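Local coordinates for protein Diedel (Drosophila melanogaster, PDB 3ZZO) that acts as a secreted cytokine that suppresses the immune deficiency pathway, promoting survival after Sindbis virus infection, and limits intestinal stem cell proliferation after bacterial infection, at residues Arg6-Cys18 with Ala23-Ile35. Residues are numbered along the deposited sequence; the frame is centred on the assembly and turned at random.
Sequences RELVEFKMDRGDC and AIENYPNGCEVTI
F11 lies across C31, its neighbour on the adjacent strand, with one ring face over C31 CB in a CH-pi contact: that carbon sits 3.6 Å from the ring centroid, offset toward CZ. The ring gets there because F11 CG stands between its backbone N and carbonyl carbon (chi1 62°), which swings the phenyl over the partner strand. A23 CB comes up to the ring edge, 3.6 Å from CZ, V33 CG1 approaches CE1 obliquely, and F72 of helix 69-75 adds an edge-to-face contact. C31 SG stands obliquely to the ring, a sulfur-aromatic contact; a disulfide (chi3 -81°) ties it to C18 in the turn after strand 6-13, and M13 SD rests 3.8 Å from C31 SG. On the same side of the sheet follow V9, its CB 3.9 Å from V33 CG1 and its CG2 against I35 CD1, then E7, whose extended chain crosses I35 and whose OE1 makes a weak hydrogen bond to S69 N.

Underneath runs a regular antiparallel ladder: E7 with I35, V9 with V33 and F11 with C31 are hydrogen-bonded pairs, the V9 N to V33 O bond nearly straight at 175°. L8, T34, E10 and E32 occupy the other face, where E10 OE2 forms a salt bridge with K85 NZ of strand 81-89.

The two faces thus differ in chemistry: a mainly apolar one, with E7 at its end, facing the helix of the ferredoxin-like subdomain SD1, and a more polar one where K85 probably offsets the nearby E32 carboxylate and helps keep E10 ionised.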
ATOM      1  N   ARG A   6      -5.411  -5.328   1.248  1.00  7.08           N
ATOM      2  CA  ARG A   6      -4.208  -4.511   1.126  0.50  7.21           C
ATOM      3  C   ARG A   6      -3.289  -5.154   0.114  1.00  6.60           C
ATOM      4  O   ARG A   6      -3.585  -6.270  -0.365  1.00  8.14           O
ATOM      5  CB  ARG A   6      -3.556  -4.259   2.456  0.50  9.64           C
ATOM      6  CG  ARG A   6      -3.055  -5.457   3.197  0.50  9.76           C
ATOM      7  CD  ARG A   6      -2.923  -5.267   4.725  0.50 10.32           C
ATOM      8  NE  ARG A   6      -2.491  -6.444   5.391  0.50 12.56           N
ATOM      9  CZ  ARG A   6      -1.771  -6.405   6.493  0.50 13.38           C
ATOM     10  NH1 ARG A   6      -1.348  -5.234   7.051  0.50 12.75           N
ATOM     11  NH2 ARG A   6      -1.394  -7.546   7.030  0.50 16.50           N
ATOM     12  N   GLU A   7      -2.226  -4.496  -0.283  1.00  6.63           N
ATOM     13  CA  GLU A   7      -1.242  -5.086  -1.184  1.00  6.12           C
ATOM     14  C   GLU A   7       0.134  -4.957  -0.598  1.00  6.57           C
ATOM     15  O   GLU A   7       0.512  -3.925  -0.052  1.00  7.29           O
ATOM     16  CB  GLU A   7      -1.239  -4.447  -2.581  1.00  6.76           C
ATOM     17  CG  GLU A   7      -2.391  -4.850  -3.454  1.00  7.09           C
ATOM     18  CD  GLU A   7      -2.331  -4.230  -4.818  1.00  7.48           C
ATOM     19  OE1 GLU A   7      -1.638  -3.235  -5.042  1.00  7.44           O
ATOM     20  OE2 GLU A   7      -3.066  -4.775  -5.706  1.00  9.30           O
ATOM     21  N   LEU A   8       0.910  -6.010  -0.764  1.00  6.43           N
ATOM     22  CA  LEU A   8       2.346  -6.027  -0.483  1.00  7.21           C
ATOM     23  C   LEU A   8       3.074  -5.754  -1.775  1.00  6.46           C
ATOM     24  O   LEU A   8       2.925  -6.525  -2.737  1.00  8.08           O
ATOM     25  CB  LEU A   8       2.763  -7.442   0.005  0.50  7.79           C
ATOM     26  CG  LEU A   8       2.011  -8.090   1.206  0.50  7.77           C
ATOM     27  CD1 LEU A   8       2.240  -9.593   1.252  0.50  9.14           C
ATOM     28  CD2 LEU A   8       2.389  -7.405   2.500  0.50 11.04           C
ATOM     29  N   VAL A   9       3.834  -4.683  -1.857  1.00  6.49           N
ATOM     30  CA  VAL A   9       4.505  -4.274  -3.060  1.00  6.74           C
ATOM     31  C   VAL A   9       6.003  -4.250  -2.853  1.00  6.78           C
ATOM     32  O   VAL A   9       6.495  -3.639  -1.897  1.00  7.64           O
ATOM     33  CB  VAL A   9       4.034  -2.882  -3.506  1.00  7.03           C
ATOM     34  CG1 VAL A   9       4.704  -2.447  -4.816  1.00  8.49           C
ATOM     35  CG2 VAL A   9       2.516  -2.824  -3.635  1.00  8.20           C
ATOM     36  N   GLU A  10       6.741  -4.936  -3.727  1.00  6.46           N
ATOM     37  CA  GLU A  10       8.198  -4.851  -3.761  1.00  6.73           C
ATOM     38  C   GLU A  10       8.577  -4.082  -5.008  1.00  7.09           C
ATOM     39  O   GLU A  10       8.011  -4.297  -6.079  1.00  6.79           O
ATOM     40  CB  GLU A  10       8.845  -6.244  -3.808  1.00  8.45           C
ATOM     41  CG  GLU A  10       8.601  -7.047  -2.580  1.00 12.94           C
ATOM     42  CD  GLU A  10       9.357  -8.386  -2.620  1.00 16.20           C
ATOM     43  OE1 GLU A  10      10.234  -8.633  -3.496  1.00 21.22           O
ATOM     44  OE2 GLU A  10       9.004  -9.261  -1.784  1.00 19.77           O
ATOM     45  N   PHE A  11       9.534  -3.170  -4.871  1.00  6.55           N
ATOM     46  CA  PHE A  11       9.852  -2.278  -5.982  1.00  6.80           C
ATOM     47  C   PHE A  11      11.253  -1.721  -5.813  1.00  6.37           C
ATOM     48  O   PHE A  11      11.812  -1.730  -4.703  1.00  7.76           O
ATOM     49  CB  PHE A  11       8.834  -1.122  -6.030  1.00  6.59           C
ATOM     50  CG  PHE A  11       8.837  -0.228  -4.799  1.00  6.66           C
ATOM     51  CD1 PHE A  11       8.125  -0.594  -3.655  1.00  6.89           C
ATOM     52  CD2 PHE A  11       9.553   0.962  -4.791  1.00  6.82           C
ATOM     53  CE1 PHE A  11       8.174   0.212  -2.537  1.00  7.19           C
ATOM     54  CE2 PHE A  11       9.590   1.771  -3.648  1.00  6.56           C
ATOM     55  CZ  PHE A  11       8.895   1.386  -2.534  1.00  7.32           C
ATOM     56  N   LYS A  12      11.787  -1.187  -6.883  1.00  7.26           N
ATOM     57  CA  LYS A  12      13.023  -0.413  -6.853  1.00  7.41           C
ATOM     58  C   LYS A  12      12.678   1.022  -7.232  1.00  7.60           C
ATOM     59  O   LYS A  12      11.560   1.318  -7.648  1.00  7.82           O
ATOM     60  CB  LYS A  12      14.090  -1.035  -7.743  1.00  7.75           C
ATOM     61  CG  LYS A  12      14.666  -2.282  -7.112  1.00  9.49           C
ATOM     62  CD  LYS A  12      15.654  -3.062  -8.017  1.00 11.29           C
ATOM     63  CE  LYS A  12      16.177  -4.322  -7.306  1.00 13.34           C
ATOM     64  NZ  LYS A  12      16.931  -5.186  -8.246  1.00 16.08           N
ATOM     65  N   MET A  13      13.616   1.933  -7.009  1.00  7.85           N
ATOM     66  CA  MET A  13      13.387   3.366  -7.193  1.00  8.71           C
ATOM     67  C   MET A  13      14.527   3.955  -7.995  1.00  8.81           C
ATOM     68  O   MET A  13      15.696   3.737  -7.679  1.00  9.58           O
ATOM     69  CB  MET A  13      13.387   4.074  -5.800  1.00  9.70           C
ATOM     70  CG  MET A  13      12.280   3.602  -4.902  1.00  9.44           C
ATOM     71  SD  MET A  13      12.314   4.399  -3.310  1.00  9.33           S
ATOM     72  CE  MET A  13      11.658   6.013  -3.743  1.00  9.26           C
ATOM     73  N   ASP A  14      14.213   4.761  -8.979  1.00  9.09           N
ATOM     74  CA  ASP A  14      15.247   5.463  -9.726  1.00 10.31           C
ATOM     75  C   ASP A  14      15.831   6.643  -8.990  1.00  9.47           C
ATOM     76  O   ASP A  14      16.995   6.981  -9.156  1.00 10.54           O
ATOM     77  CB  ASP A  14      14.687   5.946 -11.051  1.00 11.59           C
ATOM     78  CG  ASP A  14      14.291   4.817 -11.974  1.00 14.15           C
ATOM     79  OD1 ASP A  14      14.913   3.723 -11.930  1.00 15.93           O
ATOM     80  OD2 ASP A  14      13.308   5.041 -12.661  1.00 21.09           O
ATOM     81  N   ARG A  15      15.034   7.287  -8.166  1.00  9.33           N
ATOM     82  CA  ARG A  15      15.407   8.469  -7.371  1.00  9.77           C
ATOM     83  C   ARG A  15      14.826   8.323  -5.972  1.00  9.23           C
ATOM     84  O   ARG A  15      13.870   7.573  -5.765  1.00 10.15           O
ATOM     85  CB  ARG A  15      14.879   9.779  -8.074  1.00 11.44           C
ATOM     86  CG  ARG A  15      15.452   9.931  -9.475  1.00 13.34           C
ATOM     87  CD  ARG A  15      14.780  11.085 -10.245  1.00 13.71           C
ATOM     88  NE  ARG A  15      13.399  10.799 -10.634  1.00 16.83           N
ATOM     89  CZ  ARG A  15      13.039  10.011 -11.637  1.00 17.24           C
ATOM     90  NH1 ARG A  15      13.934   9.446 -12.437  1.00 20.11           N
ATOM     91  NH2 ARG A  15      11.736   9.866 -11.921  1.00 20.92           N
ATOM     92  N   GLY A  16      15.382   9.052  -5.033  1.00  9.37           N
ATOM     93  CA  GLY A  16      14.918   8.956  -3.655  1.00  9.75           C
ATOM     94  C   GLY A  16      15.318   7.649  -3.024  1.00  8.76           C
ATOM     95  O   GLY A  16      16.216   6.948  -3.498  1.00  9.61           O
ATOM     96  N   ASP A  17      14.665   7.325  -1.892  1.00  8.39           N
ATOM     97  CA  ASP A  17      14.963   6.096  -1.181  1.00  8.12           C
ATOM     98  C   ASP A  17      13.676   5.540  -0.578  1.00  7.62           C
ATOM     99  O   ASP A  17      12.613   6.166  -0.639  1.00  7.79           O
ATOM    100  CB  ASP A  17      16.064   6.306  -0.145  1.00  8.58           C
ATOM    101  CG  ASP A  17      15.706   7.265   0.968  1.00  9.49           C
ATOM    102  OD1 ASP A  17      14.553   7.646   1.138  1.00 10.82           O
ATOM    103  OD2 ASP A  17      16.661   7.637   1.716  1.00 10.74           O
ATOM    104  N   CYS A  18      13.750   4.314  -0.042  1.00  7.86           N
ATOM    105  CA  CYS A  18      12.533   3.642   0.405  1.00  7.73           C
ATOM    106  C   CYS A  18      11.747   4.499   1.397  1.00  7.81           C
ATOM    107  O   CYS A  18      10.521   4.590   1.332  1.00  7.88           O
ATOM    108  CB  CYS A  18      12.853   2.272   1.051  1.00  8.00           C
ATOM    109  SG  CYS A  18      13.823   1.164  -0.011  1.00  9.10           S
ATOM    110  N   ALA A  23       8.206   3.329   2.680  1.00  8.56           N
ATOM    111  CA  ALA A  23       8.522   1.936   2.487  1.00  7.89           C
ATOM    112  C   ALA A  23       9.698   1.588   3.349  1.00  8.80           C
ATOM    113  O   ALA A  23      10.326   2.467   3.928  1.00 10.30           O
ATOM    114  CB  ALA A  23       8.798   1.660   1.015  1.00  8.08           C
ATOM    115  N   ILE A  24       9.997   0.313   3.433  1.00  8.92           N
ATOM    116  CA  ILE A  24      11.137  -0.172   4.187  1.00 10.39           C
ATOM    117  C   ILE A  24      12.169  -0.795   3.268  1.00  9.63           C
ATOM    118  O   ILE A  24      11.865  -1.339   2.200  1.00  9.08           O
ATOM    119  CB  ILE A  24      10.725  -1.117   5.275  1.00 13.56           C
ATOM    120  CG1 ILE A  24      10.226  -2.374   4.752  1.00 13.29           C
ATOM    121  CG2 ILE A  24       9.729  -0.474   6.228  1.00 17.10           C
ATOM    122  CD1 ILE A  24       9.989  -3.463   5.818  1.00 18.92           C
ATOM    123  N   GLU A  25      13.402  -0.680   3.668  1.00 14.22           N
ATOM    124  CA  GLU A  25      14.478  -1.290   2.945  1.00 14.65           C
ATOM    125  C   GLU A  25      14.357  -2.781   2.893  1.00 15.89           C
ATOM    126  O   GLU A  25      14.082  -3.427   3.890  1.00 19.65           O
ATOM    127  CB  GLU A  25      15.809  -0.974   3.607  1.00 19.49           C
ATOM    128  CG  GLU A  25      16.331   0.333   3.306  1.00 22.42           C
ATOM    129  CD  GLU A  25      16.823   0.479   1.818  1.00 20.41           C
ATOM    130  OE1 GLU A  25      17.106  -0.533   1.149  1.00 21.81           O
ATOM    131  OE2 GLU A  25      16.821   1.632   1.412  1.00 24.93           O
ATOM    132  N   ASN A  26      14.631  -3.343   1.718  1.00 13.96           N
ATOM    133  CA  ASN A  26      14.609  -4.779   1.531  1.00 17.08           C
ATOM    134  C   ASN A  26      15.821  -5.111   0.668  1.00 16.54           C
ATOM    135  O   ASN A  26      15.766  -5.940  -0.150  1.00 16.70           O
ATOM    136  CB  ASN A  26      13.288  -5.210   0.868  1.00 18.00           C
ATOM    137  CG  ASN A  26      13.074  -6.716   0.817  1.00 22.98           C
ATOM    138  OD1 ASN A  26      12.473  -7.210  -0.154  1.00 28.87           O
ATOM    139  ND2 ASN A  26      13.504  -7.444   1.853  1.00 28.07           N
ATOM    140  N   TYR A  27      16.942  -4.412   0.847  1.00 17.30           N
ATOM    141  CA  TYR A  27      18.175  -4.696   0.151  1.00 17.27           C
ATOM    142  C   TYR A  27      18.528  -6.182   0.336  1.00 18.94           C
ATOM    143  O   TYR A  27      18.453  -6.700   1.428  1.00 23.91           O
ATOM    144  CB  TYR A  27      19.312  -3.788   0.720  1.00 18.21           C
ATOM    145  CG  TYR A  27      20.672  -4.122   0.199  1.00 16.88           C
ATOM    146  CD1 TYR A  27      21.152  -3.583  -0.967  1.00 17.48           C
ATOM    147  CD2 TYR A  27      21.490  -5.006   0.888  1.00 21.04           C
ATOM    148  CE1 TYR A  27      22.418  -3.912  -1.476  1.00 18.14           C
ATOM    149  CE2 TYR A  27      22.730  -5.370   0.390  1.00 18.60           C
ATOM    150  CZ  TYR A  27      23.215  -4.813  -0.775  1.00 17.76           C
ATOM    151  OH  TYR A  27      24.418  -5.134  -1.258  1.00 18.79           O
ATOM    152  N   PRO A  28      18.973  -6.884  -0.712  1.00 17.77           N
ATOM    153  CA  PRO A  28      19.319  -6.385  -2.055  1.00 16.09           C
ATOM    154  C   PRO A  28      18.164  -6.477  -3.025  1.00 16.37           C
ATOM    155  O   PRO A  28      18.439  -6.465  -4.215  1.00 18.49           O
ATOM    156  CB  PRO A  28      20.465  -7.341  -2.498  1.00 17.00           C
ATOM    157  CG  PRO A  28      20.050  -8.624  -1.876  1.00 20.11           C
ATOM    158  CD  PRO A  28      19.442  -8.297  -0.533  1.00 21.66           C
ATOM    159  N   ASN A  29      16.932  -6.546  -2.514  1.00 17.66           N
ATOM    160  CA  ASN A  29      15.745  -6.721  -3.397  1.00 19.31           C
ATOM    161  C   ASN A  29      14.873  -5.496  -3.417  1.00 16.63           C
ATOM    162  O   ASN A  29      13.677  -5.588  -3.634  1.00 21.83           O
ATOM    163  CB  ASN A  29      15.009  -7.962  -2.944  1.00 21.60           C
ATOM    164  CG  ASN A  29      15.864  -9.163  -3.149  1.00 28.52           C
ATOM    165  OD1 ASN A  29      16.230  -9.824  -2.209  1.00 30.19           O
ATOM    166  ND2 ASN A  29      16.282  -9.394  -4.394  1.00 32.29           N
ATOM    167  N   GLY A  30      15.450  -4.330  -3.262  1.00 10.61           N
ATOM    168  CA  GLY A  30      14.717  -3.057  -3.372  1.00 10.21           C
ATOM    169  C   GLY A  30      14.078  -2.662  -2.046  1.00  8.56           C
ATOM    170  O   GLY A  30      14.673  -2.757  -0.990  1.00 10.54           O
ATOM    171  N   CYS A  31      12.829  -2.179  -2.146  1.00  7.24           N
ATOM    172  CA  CYS A  31      12.004  -1.681  -1.059  1.00  7.05           C
ATOM    173  C   CYS A  31      10.750  -2.525  -0.958  1.00  7.23           C
ATOM    174  O   CYS A  31      10.339  -3.153  -1.951  1.00  7.47           O
ATOM    175  CB  CYS A  31      11.514  -0.256  -1.354  1.00  7.87           C
ATOM    176  SG  CYS A  31      12.756   0.977  -1.737  1.00  8.99           S
ATOM    177  N   GLU A  32      10.120  -2.531   0.203  1.00  7.37           N
ATOM    178  CA  GLU A  32       8.827  -3.175   0.355  1.00  7.86           C
ATOM    179  C   GLU A  32       7.887  -2.268   1.121  1.00  7.22           C
ATOM    180  O   GLU A  32       8.293  -1.531   2.012  1.00  7.92           O
ATOM    181  CB  GLU A  32       8.975  -4.510   1.051  1.00 11.08           C
ATOM    182  CG  GLU A  32       9.437  -4.467   2.379  1.00 16.99           C
ATOM    183  CD  GLU A  32       9.638  -5.870   3.034  1.00 19.65           C
ATOM    184  OE1 GLU A  32      10.141  -6.787   2.333  1.00 25.74           O
ATOM    185  OE2 GLU A  32       9.269  -6.067   4.256  1.00 25.11           O
ATOM    186  N   VAL A  33       6.619  -2.343   0.769  1.00  7.05           N
ATOM    187  CA  VAL A  33       5.603  -1.532   1.417  1.00  7.38           C
ATOM    188  C   VAL A  33       4.269  -2.289   1.373  1.00  6.83           C
ATOM    189  O   VAL A  33       4.000  -3.048   0.440  1.00  8.09           O
ATOM    190  CB  VAL A  33       5.490  -0.151   0.712  1.00  7.64           C
ATOM    191  CG1 VAL A  33       4.965  -0.266  -0.734  1.00  8.15           C
ATOM    192  CG2 VAL A  33       4.647   0.846   1.533  1.00  8.05           C
ATOM    193  N   THR A  34       3.414  -2.026   2.361  1.00  6.37           N
ATOM    194  CA  THR A  34       2.051  -2.532   2.390  1.00  6.20           C
ATOM    195  C   THR A  34       1.160  -1.319   2.200  1.00  6.23           C
ATOM    196  O   THR A  34       1.229  -0.391   3.004  1.00  6.63           O
ATOM    197  CB  THR A  34       1.742  -3.234   3.708  1.00  7.25           C
ATOM    198  OG1 THR A  34       2.654  -4.316   3.871  1.00  8.68           O
ATOM    199  CG2 THR A  34       0.359  -3.784   3.731  1.00  8.17           C
ATOM    200  N   ILE A  35       0.316  -1.338   1.160  1.00  6.10           N
ATOM    201  CA  ILE A  35      -0.517  -0.201   0.799  1.00  6.05           C
ATOM    202  C   ILE A  35      -1.986  -0.536   0.868  1.00  5.97           C
ATOM    203  O   ILE A  35      -2.413  -1.679   0.782  1.00  6.36           O
ATOM    204  CB  ILE A  35      -0.169   0.299  -0.634  1.00  5.89           C
ATOM    205  CG1 ILE A  35      -0.446  -0.767  -1.701  1.00  6.40           C
ATOM    206  CG2 ILE A  35       1.243   0.835  -0.691  1.00  6.95           C
ATOM    207  CD1 ILE A  35      -0.425  -0.259  -3.133  1.00  7.32           C
TER
HETATM  208  O   HOH W   1      11.920  -7.521  -5.023  1.00 19.49           O
HETATM  209  O   HOH W   2      17.522  -7.498  -6.724  1.00 26.04           O